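Local atomic coordinates of tannase (Fusobacterium nucleatum subsp. nucleatum ATCC 25586, PDB entry 6YQ4), a protein that is a tannase, probably a serine hydrolase of the alpha/beta-hydrolase fold, that detoxifies gallotannins, most likely by cleaving their galloyl ester bonds. Residues N224-R236 / R246-T258. Residues are numbered along the deposited sequence; the frame is centred on the assembly and turned at random.
Sequences NGVNSYSRMEFTR and RSLTRSTVQGNLT
Tyr229 lays its phenol ring over Gly255, the residue facing it across a two-stranded antiparallel sheet (228-232 with 252-256). Gly255 CA makes a CH-pi contact 4.1 Å from the Tyr229 ring centroid, 27° off the normal. With chi1 at 57°, CG lies between the backbone N and the carbonyl carbon, which swings the ring across the neighbouring strand. On the same face, Arg231 CG runs beside Val253 CG1 at 3.7 Å, while Arg231 NH1 hydrogen-bonds to Ser352 OG and Met350 O outside the pair.

Hydrogen-bonded pairs Tyr229-Gly255 and Arg231-Val253 set the register. Tyr229 N donates to Gly255 O at 3.0 Å; the return bond, Gly255 N to Tyr229 O, is weak. Arg231 O takes two donors: Val253 N at 3.0 Å, nearly linear with the carbonyl, and Thr252 OG1 at 3.0 Å, from above the carbonyl plane. Beyond one strand end, Leu257 N donates to Asn227 O at 2.7 Å, and Leu257 also packs on Ile262 of helix 259-279.

Past the other end, the edge of Phe234 meets one face of the Arg246 guanidinium, planes 68° apart, with Phe234 CE1 3.4 Å from Arg246 NH2. Arg246 NH2 also forms a salt bridge with Asp446 OD2, and the side chain touches His476 of a probable Ser-His-Asp triad. Backbone bonds thus hold this two-stranded surface sheet together, while the segments beyond Met232 and before Thr252 bring an arginine, its guanidinium face covered by a phenylalanine edge, beside the likely active site.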
# COMPACT_ATOMS: atom_id res chain seq x y z
N ASN A 224 18.99 -5.25 -12.24
CA ASN A 224 20.37 -5.04 -12.67
C ASN A 224 20.56 -5.51 -14.10
O ASN A 224 20.10 -6.58 -14.50
CB ASN A 224 21.32 -5.79 -11.74
CG ASN A 224 22.76 -5.49 -12.02
OD1 ASN A 224 23.51 -6.37 -12.46
ND2 ASN A 224 23.18 -4.26 -11.77
N GLY A 225 21.25 -4.69 -14.89
CA GLY A 225 21.51 -4.99 -16.28
C GLY A 225 20.53 -4.37 -17.25
O GLY A 225 20.83 -4.29 -18.44
N VAL A 226 19.37 -3.94 -16.78
CA VAL A 226 18.41 -3.21 -17.60
C VAL A 226 18.81 -1.74 -17.51
O VAL A 226 18.48 -1.05 -16.55
CB VAL A 226 16.97 -3.45 -17.13
CG1 VAL A 226 15.96 -2.87 -18.15
CG2 VAL A 226 16.72 -4.95 -16.91
N ASN A 227 19.55 -1.27 -18.51
CA ASN A 227 20.25 0.01 -18.42
C ASN A 227 19.58 1.13 -19.21
O ASN A 227 20.12 2.24 -19.28
CB ASN A 227 21.69 -0.16 -18.88
CG ASN A 227 22.49 -1.03 -17.93
OD1 ASN A 227 22.21 -1.08 -16.73
ND2 ASN A 227 23.49 -1.72 -18.46
N SER A 228 18.41 0.88 -19.79
CA SER A 228 17.61 1.93 -20.42
C SER A 228 16.26 1.97 -19.72
O SER A 228 15.64 0.92 -19.53
CB SER A 228 17.45 1.67 -21.91
OG SER A 228 16.46 0.68 -22.12
N TYR A 229 15.82 3.16 -19.32
CA TYR A 229 14.60 3.32 -18.53
C TYR A 229 13.54 4.09 -19.31
O TYR A 229 13.82 4.70 -20.35
CB TYR A 229 14.89 4.03 -17.20
CG TYR A 229 15.54 5.40 -17.36
CD1 TYR A 229 16.92 5.53 -17.47
CD2 TYR A 229 14.77 6.56 -17.42
CE1 TYR A 229 17.51 6.78 -17.64
CE2 TYR A 229 15.35 7.80 -17.58
CZ TYR A 229 16.72 7.90 -17.68
OH TYR A 229 17.30 9.14 -17.85
N SER A 230 12.31 4.04 -18.79
CA SER A 230 11.24 4.95 -19.17
C SER A 230 10.16 4.92 -18.10
O SER A 230 9.79 3.85 -17.62
CB SER A 230 10.63 4.63 -20.54
OG SER A 230 10.27 3.28 -20.63
N ARG A 231 9.66 6.09 -17.75
CA ARG A 231 8.79 6.27 -16.60
C ARG A 231 8.05 7.59 -16.76
O ARG A 231 8.48 8.48 -17.50
CB ARG A 231 9.60 6.29 -15.28
CG ARG A 231 10.65 7.45 -15.22
CD ARG A 231 11.38 7.46 -13.86
NE ARG A 231 12.58 8.30 -13.86
CZ ARG A 231 13.82 7.86 -14.08
NH1 ARG A 231 14.05 6.59 -14.35
NH2 ARG A 231 14.85 8.71 -14.06
N MET A 232 6.94 7.71 -16.06
CA MET A 232 6.31 9.01 -15.98
C MET A 232 7.09 9.85 -14.98
O MET A 232 7.63 9.33 -14.00
CB MET A 232 4.84 8.87 -15.60
CG MET A 232 4.02 8.40 -16.80
SD MET A 232 2.44 7.58 -16.49
CE MET A 232 1.71 7.68 -18.13
N GLU A 233 7.20 11.13 -15.28
CA GLU A 233 7.90 12.06 -14.40
C GLU A 233 6.98 12.43 -13.25
O GLU A 233 5.90 12.99 -13.47
CB GLU A 233 8.35 13.29 -15.19
CG GLU A 233 8.65 14.51 -14.36
CD GLU A 233 8.66 15.78 -15.20
OE1 GLU A 233 7.76 16.63 -15.03
OE2 GLU A 233 9.56 15.90 -16.06
N PHE A 234 7.37 12.06 -12.04
CA PHE A 234 6.71 12.51 -10.83
C PHE A 234 7.63 13.51 -10.13
O PHE A 234 8.85 13.37 -10.19
CB PHE A 234 6.35 11.32 -9.92
CG PHE A 234 5.34 10.37 -10.53
CD1 PHE A 234 5.38 9.01 -10.24
CD2 PHE A 234 4.37 10.84 -11.42
CE1 PHE A 234 4.45 8.14 -10.82
CE2 PHE A 234 3.44 9.97 -12.00
CZ PHE A 234 3.48 8.62 -11.70
N THR A 235 7.04 14.53 -9.53
CA THR A 235 7.77 15.58 -8.83
C THR A 235 7.37 15.58 -7.35
O THR A 235 6.49 14.81 -6.90
CB THR A 235 7.50 16.96 -9.43
OG1 THR A 235 6.22 17.44 -9.01
CG2 THR A 235 7.53 16.91 -10.95
N ARG A 236 8.01 16.49 -6.61
CA ARG A 236 7.71 16.64 -5.19
C ARG A 236 6.22 16.83 -4.97
O ARG A 236 5.67 16.36 -3.97
CB ARG A 236 8.49 17.83 -4.61
CG ARG A 236 8.02 18.23 -3.21
CD ARG A 236 8.83 19.38 -2.65
NE ARG A 236 8.60 19.59 -1.21
CZ ARG A 236 7.56 20.25 -0.71
NH1 ARG A 236 6.62 20.75 -1.52
NH2 ARG A 236 7.44 20.42 0.61
N ARG A 246 -2.85 5.34 -13.13
CA ARG A 246 -1.99 5.34 -14.31
C ARG A 246 -2.77 5.50 -15.65
O ARG A 246 -2.15 5.36 -16.72
CB ARG A 246 -1.14 4.07 -14.36
CG ARG A 246 -0.07 4.01 -13.29
CD ARG A 246 0.63 5.37 -13.16
NE ARG A 246 1.40 5.45 -11.92
CZ ARG A 246 2.61 4.91 -11.74
NH1 ARG A 246 3.22 4.26 -12.73
NH2 ARG A 246 3.20 5.04 -10.57
N SER A 247 -4.07 5.79 -15.66
CA SER A 247 -4.77 6.08 -16.90
C SER A 247 -4.81 7.57 -17.23
O SER A 247 -5.44 7.96 -18.22
CB SER A 247 -6.20 5.52 -16.85
OG SER A 247 -7.08 6.39 -16.17
N LEU A 248 -4.16 8.41 -16.42
CA LEU A 248 -4.14 9.85 -16.66
C LEU A 248 -2.93 10.21 -17.52
O LEU A 248 -1.88 9.58 -17.44
CB LEU A 248 -4.13 10.62 -15.34
CG LEU A 248 -5.35 10.43 -14.42
CD1 LEU A 248 -5.03 10.85 -12.99
CD2 LEU A 248 -6.60 11.16 -14.93
N THR A 249 -3.11 11.22 -18.38
CA THR A 249 -2.05 11.63 -19.31
C THR A 249 -0.93 12.35 -18.57
O THR A 249 -1.16 13.40 -17.96
CB THR A 249 -2.63 12.54 -20.39
OG1 THR A 249 -3.26 11.75 -21.39
CG2 THR A 249 -1.52 13.37 -21.03
N ARG A 250 0.27 11.77 -18.60
CA ARG A 250 1.47 12.39 -18.05
C ARG A 250 2.59 12.32 -19.06
O ARG A 250 2.62 11.42 -19.91
CB ARG A 250 1.92 11.77 -16.73
CG ARG A 250 1.31 12.51 -15.60
CD ARG A 250 -0.07 12.03 -15.59
NE ARG A 250 -0.13 10.58 -15.79
CZ ARG A 250 -0.57 9.68 -14.84
NH1 ARG A 250 -1.01 10.13 -13.68
NH2 ARG A 250 -0.56 8.37 -15.12
N SER A 251 3.49 13.29 -18.98
CA SER A 251 4.68 13.28 -19.81
C SER A 251 5.67 12.24 -19.29
O SER A 251 5.66 11.86 -18.11
CB SER A 251 5.31 14.67 -19.85
OG SER A 251 5.53 15.17 -18.55
N THR A 252 6.54 11.78 -20.19
CA THR A 252 7.37 10.62 -19.93
C THR A 252 8.83 10.96 -20.19
O THR A 252 9.16 11.70 -21.12
CB THR A 252 6.90 9.42 -20.80
OG1 THR A 252 7.46 8.20 -20.31
CG2 THR A 252 7.27 9.61 -22.26
N VAL A 253 9.72 10.45 -19.34
CA VAL A 253 11.15 10.64 -19.50
C VAL A 253 11.80 9.29 -19.77
O VAL A 253 11.37 8.26 -19.23
CB VAL A 253 11.78 11.34 -18.26
CG1 VAL A 253 11.49 10.58 -17.01
CG2 VAL A 253 13.29 11.55 -18.44
N GLN A 254 12.82 9.28 -20.63
CA GLN A 254 13.51 8.06 -20.99
C GLN A 254 14.96 8.39 -21.32
O GLN A 254 15.29 9.49 -21.76
CB GLN A 254 12.86 7.34 -22.17
CG GLN A 254 12.46 8.25 -23.32
CD GLN A 254 11.20 9.04 -23.04
OE1 GLN A 254 10.25 8.52 -22.46
NE2 GLN A 254 11.18 10.30 -23.44
N GLY A 255 15.81 7.40 -21.11
CA GLY A 255 17.22 7.56 -21.37
C GLY A 255 17.96 6.29 -20.99
O GLY A 255 17.35 5.24 -20.83
N ASN A 256 19.27 6.42 -20.82
CA ASN A 256 20.15 5.32 -20.48
C ASN A 256 20.90 5.62 -19.18
O ASN A 256 21.40 6.73 -18.99
CB ASN A 256 21.16 5.07 -21.61
CG ASN A 256 20.48 4.68 -22.90
OD1 ASN A 256 20.62 5.36 -23.92
ND2 ASN A 256 19.76 3.57 -22.88
N LEU A 257 20.98 4.63 -18.30
CA LEU A 257 21.70 4.78 -17.05
C LEU A 257 23.14 5.23 -17.28
O LEU A 257 23.85 4.70 -18.14
CB LEU A 257 21.70 3.45 -16.28
CG LEU A 257 20.42 2.90 -15.64
CD1 LEU A 257 20.74 1.71 -14.68
CD2 LEU A 257 19.67 3.99 -14.91
N THR A 258 23.58 6.21 -16.49
CA THR A 258 24.97 6.63 -16.56
C THR A 258 25.87 5.54 -15.99
O THR A 258 25.41 4.57 -15.38
CB THR A 258 25.19 7.93 -15.80
OG1 THR A 258 24.94 7.69 -14.41
CG2 THR A 258 24.24 8.98 -16.32